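Local coordinates for histidinol dehydrogenase (Elizabethkingia anophelis NUHP1, PDB 6AN0), which probably catalyses the two successive NAD-dependent oxidations that turn L-histidinol, by way of L-histidinaldehyde, into L-histidine, the last step of histidine biosynthesis, with zinc as cofactor, at residues A[40-45]-A[221-226]; A[198-203]-A[225-230]. One frame throughout, in Å; residues are numbered along the deposited sequence.

Contact 1 (A[40-45]-A[221-226]); sequences TVFEDI and TAAKQI. With EDO (1,2-ethanediol), chain E.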
ATOM      1  N   THR A  40     -24.469   6.444  -6.479  1.00 23.95           N
ATOM      2  CA  THR A  40     -25.890   6.144  -6.298  1.00 26.64           C
ATOM      3  C   THR A  40     -26.089   4.796  -5.604  1.00 24.79           C
ATOM      4  O   THR A  40     -26.907   4.681  -4.684  1.00 26.09           O
ATOM      5  CB  THR A  40     -26.613   6.167  -7.643  1.00 30.82           C
ATOM      6  OG1 THR A  40     -26.527   7.481  -8.201  1.00 30.56           O
ATOM      7  CG2 THR A  40     -28.091   5.801  -7.480  1.00 32.00           C
ATOM      8  N   VAL A  41     -25.355   3.764  -6.034  1.00 21.99           N
ATOM      9  CA  VAL A  41     -25.460   2.467  -5.363  1.00 21.23           C
ATOM     10  C   VAL A  41     -25.015   2.583  -3.911  1.00 21.92           C
ATOM     11  O   VAL A  41     -25.649   2.030  -3.002  1.00 24.13           O
ATOM     12  CB  VAL A  41     -24.635   1.398  -6.105  1.00 21.98           C
ATOM     13  CG1 VAL A  41     -24.753   0.044  -5.386  1.00 21.53           C
ATOM     14  CG2 VAL A  41     -25.089   1.279  -7.553  1.00 22.64           C
ATOM     15  N   PHE A  42     -23.906   3.287  -3.674  1.00 22.10           N
ATOM     16  CA  PHE A  42     -23.413   3.459  -2.307  1.00 20.40           C
ATOM     17  C   PHE A  42     -24.450   4.157  -1.424  1.00 22.94           C
ATOM     18  O   PHE A  42     -24.623   3.793  -0.253  1.00 25.81           O
ATOM     19  CB  PHE A  42     -22.091   4.246  -2.320  1.00 20.09           C
ATOM     20  CG  PHE A  42     -20.875   3.422  -2.730  1.00 20.85           C
ATOM     21  CD1 PHE A  42     -19.603   3.967  -2.638  1.00 21.17           C
ATOM     22  CD2 PHE A  42     -21.004   2.115  -3.200  1.00 22.53           C
ATOM     23  CE1 PHE A  42     -18.476   3.231  -3.009  1.00 22.94           C
ATOM     24  CE2 PHE A  42     -19.889   1.368  -3.566  1.00 24.89           C
ATOM     25  CZ  PHE A  42     -18.609   1.933  -3.460  1.00 26.02           C
ATOM     26  N   GLU A  43     -25.138   5.173  -1.961  1.00 24.92           N
ATOM     27  CA  GLU A  43     -26.183   5.847  -1.192  1.00 24.18           C
ATOM     28  C   GLU A  43     -27.308   4.881  -0.832  1.00 28.30           C
ATOM     29  O   GLU A  43     -27.806   4.889   0.302  1.00 26.93           O
ATOM     30  CB  GLU A  43     -26.731   7.035  -1.988  1.00 30.21           C
ATOM     31  N   ASP A  44     -27.715   4.038  -1.789  1.00 26.69           N
ATOM     32  CA  ASP A  44     -28.726   3.019  -1.524  1.00 25.85           C
ATOM     33  C   ASP A  44     -28.254   2.023  -0.466  1.00 28.88           C
ATOM     34  O   ASP A  44     -29.036   1.613   0.402  1.00 26.84           O
ATOM     35  CB  ASP A  44     -29.084   2.290  -2.821  1.00 25.40           C
ATOM     36  CG  ASP A  44     -29.954   3.126  -3.757  1.00 36.48           C
ATOM     37  OD1 ASP A  44     -30.622   4.066  -3.284  1.00 33.55           O
ATOM     38  OD2 ASP A  44     -29.979   2.831  -4.973  1.00 31.73           O
ATOM     39  N   ILE A  45     -26.981   1.605  -0.522  1.00 23.83           N
ATOM     40  CA  ILE A  45     -26.469   0.680   0.494  1.00 25.89           C
ATOM     41  C   ILE A  45     -26.467   1.350   1.862  1.00 28.02           C
ATOM     42  O   ILE A  45     -26.816   0.735   2.874  1.00 25.99           O
ATOM     43  CB  ILE A  45     -25.054   0.179   0.122  1.00 24.56           C
ATOM     44  CG1 ILE A  45     -25.091  -0.772  -1.078  1.00 22.23           C
ATOM     45  CG2 ILE A  45     -24.351  -0.482   1.345  1.00 25.59           C
ATOM     46  CD1 ILE A  45     -25.742  -2.136  -0.801  1.00 26.45           C
ATOM     47  N   THR A 221     -14.201  -2.394 -10.294  1.00 22.91           N
ATOM     48  CA  THR A 221     -12.966  -1.622 -10.213  1.00 25.58           C
ATOM     49  C   THR A 221     -13.241  -0.180  -9.801  1.00 28.37           C
ATOM     50  O   THR A 221     -12.553   0.373  -8.933  1.00 25.66           O
ATOM     51  CB  THR A 221     -12.237  -1.679 -11.565  1.00 34.14           C
ATOM     52  OG1 THR A 221     -11.831  -3.028 -11.835  1.00 30.64           O
ATOM     53  CG2 THR A 221     -10.997  -0.782 -11.558  1.00 38.93           C
ATOM     54  N   ALA A 222     -14.239   0.452 -10.430  1.00 25.46           N
ATOM     55  CA  ALA A 222     -14.583   1.828 -10.078  1.00 23.89           C
ATOM     56  C   ALA A 222     -15.115   1.906  -8.653  1.00 23.67           C
ATOM     57  O   ALA A 222     -14.823   2.859  -7.919  1.00 23.92           O
ATOM     58  CB  ALA A 222     -15.604   2.389 -11.074  1.00 24.51           C
ATOM     59  N   ALA A 223     -15.883   0.897  -8.234  1.00 21.37           N
ATOM     60  CA  ALA A 223     -16.435   0.916  -6.886  1.00 23.56           C
ATOM     61  C   ALA A 223     -15.328   0.835  -5.849  1.00 21.04           C
ATOM     62  O   ALA A 223     -15.357   1.559  -4.848  1.00 21.43           O
ATOM     63  CB  ALA A 223     -17.432  -0.230  -6.694  1.00 24.18           C
ATOM     64  N   LYS A 224     -14.335  -0.034  -6.075  1.00 20.70           N
ATOM     65  CA  LYS A 224     -13.215  -0.127  -5.144  1.00 21.07           C
ATOM     66  C   LYS A 224     -12.435   1.180  -5.102  1.00 24.74           C
ATOM     67  O   LYS A 224     -12.003   1.623  -4.027  1.00 20.35           O
ATOM     68  CB  LYS A 224     -12.300  -1.288  -5.540  1.00 19.33           C
ATOM     69  CG  LYS A 224     -12.862  -2.666  -5.196  1.00 22.52           C
ATOM     70  CD  LYS A 224     -11.997  -3.787  -5.784  1.00 23.91           C
ATOM     71  CE  LYS A 224     -10.635  -3.861  -5.101  1.00 24.61           C
ATOM     72  NZ  LYS A 224      -9.760  -4.896  -5.731  1.00 22.78           N
ATOM     73  N   GLN A 225     -12.254   1.817  -6.265  1.00 24.12           N
ATOM     74  CA  GLN A 225     -11.535   3.089  -6.306  1.00 25.39           C
ATOM     75  C   GLN A 225     -12.265   4.157  -5.503  1.00 27.70           C
ATOM     76  O   GLN A 225     -11.648   4.894  -4.723  1.00 23.68           O
ATOM     77  CB  GLN A 225     -11.333   3.539  -7.757  1.00 29.97           C
ATOM     78  N   ILE A 226     -13.585   4.241  -5.664  1.00 23.39           N
ATOM     79  CA  ILE A 226     -14.358   5.265  -4.971  1.00 20.06           C
ATOM     80  C   ILE A 226     -14.526   4.925  -3.493  1.00 21.56           C
ATOM     81  O   ILE A 226     -14.546   5.831  -2.645  1.00 23.26           O
ATOM     82  CB  ILE A 226     -15.702   5.439  -5.692  1.00 25.24           C
ATOM     83  CG1 ILE A 226     -15.456   6.128  -7.034  1.00 29.59           C
ATOM     84  CG2 ILE A 226     -16.705   6.220  -4.821  1.00 26.85           C
ATOM     85  CD1 ILE A 226     -16.652   6.146  -7.959  1.00 30.76           C
TER
HETATM   86  C1  EDO E 504     -10.190  -3.526 -16.687  1.00 70.13           C
HETATM   87  O1  EDO E 504     -11.511  -3.394 -17.234  1.00 71.53           O
HETATM   88  C2  EDO E 504     -10.279  -4.195 -15.321  1.00 65.72           C
HETATM   89  O2  EDO E 504     -11.452  -3.718 -14.653  1.00 64.48           O
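Phe42 on helix 35-48 reaches with its ring to Ala223 and Ile226 on helix 218-227, a helix-helix contact in the domain built on the mixed sheet of this ALDH-like fold. One aromatic side chain bridges two backbones whose closest CA atoms, those of Phe42 and Ala223, are 8.7 Å apart. Its CG is anti to the carbonyl carbon (chi1 -77°), which sends the ring out from its own helix with CZ and CE1 leading. Phe42 CE1 lies 3.9 Å from Ile226 CG2, and the two side chains cross obliquely. CZ meets the methyl of Ala223, with Phe42 CZ 4.1 Å from Ala223 CB. The packing is close on this side, where Phe42 and Ala223 are buried, and Ile193 of helix 192-201 touches both side chains. The looser side belongs to Ile226 and Thr221, both partly exposed; Thr221 OG1 is hydrogen-bonded to Asn217 O and also accepts a hydrogen bond from O2 of a 1,2-ethanediol molecule, probably from the crystallisation liquor, at 2.9 Å. Within the packed part the nearest approach involves a backbone oxygen, Ala223 O, which sits at the ring edge near its plane, 3.6 Å from Phe42 CZ.

Contact 2 (A[198-203]-A[225-230]); sequences AMTFGT and QIAQNF
Segment 198-203 runs off the end of helix 192-201, and segment 225-230 lies on helix 218-227 and the residues that follow; the backbones come nearest at Thr200 and Ala227, whose CA atoms are 6.3 Å apart. Gly202 leaves the helix with positive phi (83°), yet its N still hydrogen-bonds to Ala198 O at 2.8 Å. Thr200 points its side chain at the other segment, placing OG1 3.3 Å from Ala227 CB; this is packing against a methyl, and the polar partner of OG1 is Ile196 O, one turn back. With CG2 anti to the backbone N and OG1 beside it (chi1 -64°), both branches of Thr200 reach Ala227 CB. Thr200 CG2 also lies 4.1 Å from Phe230 CB and covers one face of the Phe201 ring. The aromatic pair is T-shaped: the edge of Phe201 is directed at a face of Phe230, with ring centroids 5.0 Å apart and planes at 64°. Phe201 CZ stands 3.6 Å from Phe230 CG, near the ring's attachment point. Phe230 is exposed, whereas Thr200 and Ala227 are buried. Val232, in a loop, touches both Thr200 and Ala227, Ile212 of strand 211-213 packs on Thr200, and helix 35-48 meets Phe201 through Lys46 and Phe42.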
ATOM      1  N   ALA A 198     -21.492  -2.860   0.253  1.00 18.92           N
ATOM      2  CA  ALA A 198     -21.806  -3.559   1.491  1.00 21.28           C
ATOM      3  C   ALA A 198     -20.551  -3.752   2.346  1.00 18.27           C
ATOM      4  O   ALA A 198     -20.591  -3.576   3.569  1.00 22.32           O
ATOM      5  CB  ALA A 198     -22.471  -4.896   1.179  1.00 22.18           C
ATOM      6  N   MET A 199     -19.427  -4.100   1.727  1.00 18.22           N
ATOM      7  CA  MET A 199     -18.206  -4.246   2.519  1.00 20.30           C
ATOM      8  C   MET A 199     -17.608  -2.907   2.919  1.00 22.59           C
ATOM      9  O   MET A 199     -16.852  -2.843   3.892  1.00 24.18           O
ATOM     10  CB  MET A 199     -17.176  -5.083   1.763  1.00 20.61           C
ATOM     11  CG  MET A 199     -17.635  -6.544   1.574  1.00 18.90           C
ATOM     12  SD  MET A 199     -16.384  -7.602   0.806  1.00 23.98           S
ATOM     13  CE  MET A 199     -16.415  -7.031  -0.893  1.00 23.67           C
ATOM     14  N   THR A 200     -17.961  -1.832   2.218  1.00 20.86           N
ATOM     15  CA  THR A 200     -17.446  -0.509   2.553  1.00 20.88           C
ATOM     16  C   THR A 200     -18.219   0.124   3.702  1.00 23.73           C
ATOM     17  O   THR A 200     -17.619   0.704   4.613  1.00 24.71           O
ATOM     18  CB  THR A 200     -17.494   0.381   1.308  1.00 27.28           C
ATOM     19  OG1 THR A 200     -16.613  -0.155   0.314  1.00 22.53           O
ATOM     20  CG2 THR A 200     -17.126   1.841   1.628  1.00 28.49           C
ATOM     21  N   PHE A 201     -19.545   0.023   3.690  1.00 20.99           N
ATOM     22  CA  PHE A 201     -20.349   0.692   4.704  1.00 25.49           C
ATOM     23  C   PHE A 201     -20.941  -0.261   5.728  1.00 28.98           C
ATOM     24  O   PHE A 201     -21.307   0.184   6.821  1.00 26.39           O
ATOM     25  CB  PHE A 201     -21.487   1.497   4.045  1.00 27.82           C
ATOM     26  CG  PHE A 201     -20.997   2.514   3.053  1.00 28.98           C
ATOM     27  CD1 PHE A 201     -20.499   3.738   3.484  1.00 35.11           C
ATOM     28  CD2 PHE A 201     -20.990   2.229   1.691  1.00 27.49           C
ATOM     29  CE1 PHE A 201     -20.018   4.676   2.573  1.00 37.45           C
ATOM     30  CE2 PHE A 201     -20.505   3.160   0.773  1.00 29.87           C
ATOM     31  CZ  PHE A 201     -20.021   4.381   1.215  1.00 29.65           C
ATOM     32  N   GLY A 202     -21.020  -1.551   5.414  1.00 25.54           N
ATOM     33  CA  GLY A 202     -21.655  -2.511   6.300  1.00 23.10           C
ATOM     34  C   GLY A 202     -23.160  -2.525   6.135  1.00 28.58           C
ATOM     35  O   GLY A 202     -23.756  -1.502   5.797  1.00 26.34           O
ATOM     36  N   THR A 203     -23.783  -3.678   6.343  1.00 21.79           N
ATOM     37  CA  THR A 203     -25.235  -3.791   6.421  1.00 27.67           C
ATOM     38  C   THR A 203     -25.577  -4.592   7.668  1.00 32.01           C
ATOM     39  O   THR A 203     -24.695  -4.958   8.453  1.00 31.75           O
ATOM     40  CB  THR A 203     -25.832  -4.462   5.176  1.00 32.78           C
ATOM     41  OG1 THR A 203     -25.438  -5.841   5.137  1.00 29.88           O
ATOM     42  CG2 THR A 203     -25.366  -3.764   3.892  1.00 31.92           C
ATOM     43  N   GLN A 225     -12.254   1.817  -6.265  1.00 24.12           N
ATOM     44  CA  GLN A 225     -11.535   3.089  -6.306  1.00 25.39           C
ATOM     45  C   GLN A 225     -12.265   4.157  -5.503  1.00 27.70           C
ATOM     46  O   GLN A 225     -11.648   4.894  -4.723  1.00 23.68           O
ATOM     47  CB  GLN A 225     -11.333   3.539  -7.757  1.00 29.97           C
ATOM     48  N   ILE A 226     -13.585   4.241  -5.664  1.00 23.39           N
ATOM     49  CA  ILE A 226     -14.358   5.265  -4.971  1.00 20.06           C
ATOM     50  C   ILE A 226     -14.526   4.925  -3.493  1.00 21.56           C
ATOM     51  O   ILE A 226     -14.546   5.831  -2.645  1.00 23.26           O
ATOM     52  CB  ILE A 226     -15.702   5.439  -5.692  1.00 25.24           C
ATOM     53  CG1 ILE A 226     -15.456   6.128  -7.034  1.00 29.59           C
ATOM     54  CG2 ILE A 226     -16.705   6.220  -4.821  1.00 26.85           C
ATOM     55  CD1 ILE A 226     -16.652   6.146  -7.959  1.00 30.76           C
ATOM     56  N   ALA A 227     -14.618   3.631  -3.162  1.00 22.43           N
ATOM     57  CA  ALA A 227     -14.732   3.201  -1.769  1.00 20.91           C
ATOM     58  C   ALA A 227     -13.575   3.716  -0.920  1.00 22.32           C
ATOM     59  O   ALA A 227     -13.755   3.989   0.270  1.00 23.54           O
ATOM     60  CB  ALA A 227     -14.787   1.672  -1.690  1.00 19.11           C
ATOM     61  N   GLN A 228     -12.378   3.827  -1.505  1.00 21.65           N
ATOM     62  CA  GLN A 228     -11.247   4.428  -0.788  1.00 28.23           C
ATOM     63  C   GLN A 228     -11.599   5.761  -0.141  1.00 35.27           C
ATOM     64  O   GLN A 228     -11.106   6.083   0.945  1.00 31.27           O
ATOM     65  CB  GLN A 228     -10.082   4.630  -1.738  1.00 32.44           C
ATOM     66  CG  GLN A 228      -9.256   3.411  -1.986  1.00 30.67           C
ATOM     67  CD  GLN A 228      -8.057   3.736  -2.852  1.00 39.56           C
ATOM     68  OE1 GLN A 228      -6.914   3.588  -2.429  1.00 44.35           O
ATOM     69  NE2 GLN A 228      -8.319   4.187  -4.076  1.00 35.51           N
ATOM     70  N   ASN A 229     -12.434   6.567  -0.801  1.00 30.05           N
ATOM     71  CA  ASN A 229     -12.755   7.883  -0.275  1.00 32.18           C
ATOM     72  C   ASN A 229     -13.674   7.828   0.936  1.00 32.58           C
ATOM     73  O   ASN A 229     -13.931   8.870   1.548  1.00 45.82           O
ATOM     74  CB  ASN A 229     -13.379   8.733  -1.387  1.00 45.24           C
ATOM     75  CG  ASN A 229     -12.549   8.711  -2.658  1.00 40.96           C
ATOM     76  OD1 ASN A 229     -11.328   8.526  -2.614  1.00 57.97           O
ATOM     77  ND2 ASN A 229     -13.203   8.879  -3.794  1.00 47.25           N
ATOM     78  N   PHE A 230     -14.187   6.653   1.289  1.00 24.94           N
ATOM     79  CA  PHE A 230     -14.978   6.485   2.498  1.00 22.20           C
ATOM     80  C   PHE A 230     -14.214   5.729   3.582  1.00 26.82           C
ATOM     81  O   PHE A 230     -14.817   5.236   4.538  1.00 33.63           O
ATOM     82  CB  PHE A 230     -16.301   5.801   2.162  1.00 27.52           C
ATOM     83  CG  PHE A 230     -17.140   6.601   1.204  1.00 32.55           C
ATOM     84  CD1 PHE A 230     -17.947   7.625   1.670  1.00 29.25           C
ATOM     85  CD2 PHE A 230     -17.084   6.363  -0.160  1.00 29.99           C
ATOM     86  CE1 PHE A 230     -18.705   8.386   0.791  1.00 37.86           C
ATOM     87  CE2 PHE A 230     -17.840   7.115  -1.049  1.00 29.33           C
ATOM     88  CZ  PHE A 230     -18.651   8.132  -0.570  1.00 35.36           C
TER

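Overall arrangement
Contacts 1 and 2 share Gln225 and Ile226 on helix 218-227, and their centres are 7 Å apart. They join into one aromatic cluster: the rings of Phe42 and Phe201 meet edge-to-face, with Phe42 CG 3.5 Å from Phe201 CE2, and Phe42 CD1 lies 3.9 Å from Phe230 CE2. Phe42 of helix 35-48, Phe201 at the end of helix 192-201 and Phe230 of segment 225-230 make up the cluster. Both contacts lie near predicted NAD(+)-binding residues, at separations too long for direct side-chain contact. The side chain of Phe42 is about 7 Å from that of Gln194, and that of Ala223 about 8 Å from that of Asn217; in contact 2, Phe201 is about 10 Å from Gln194, side chain to side chain.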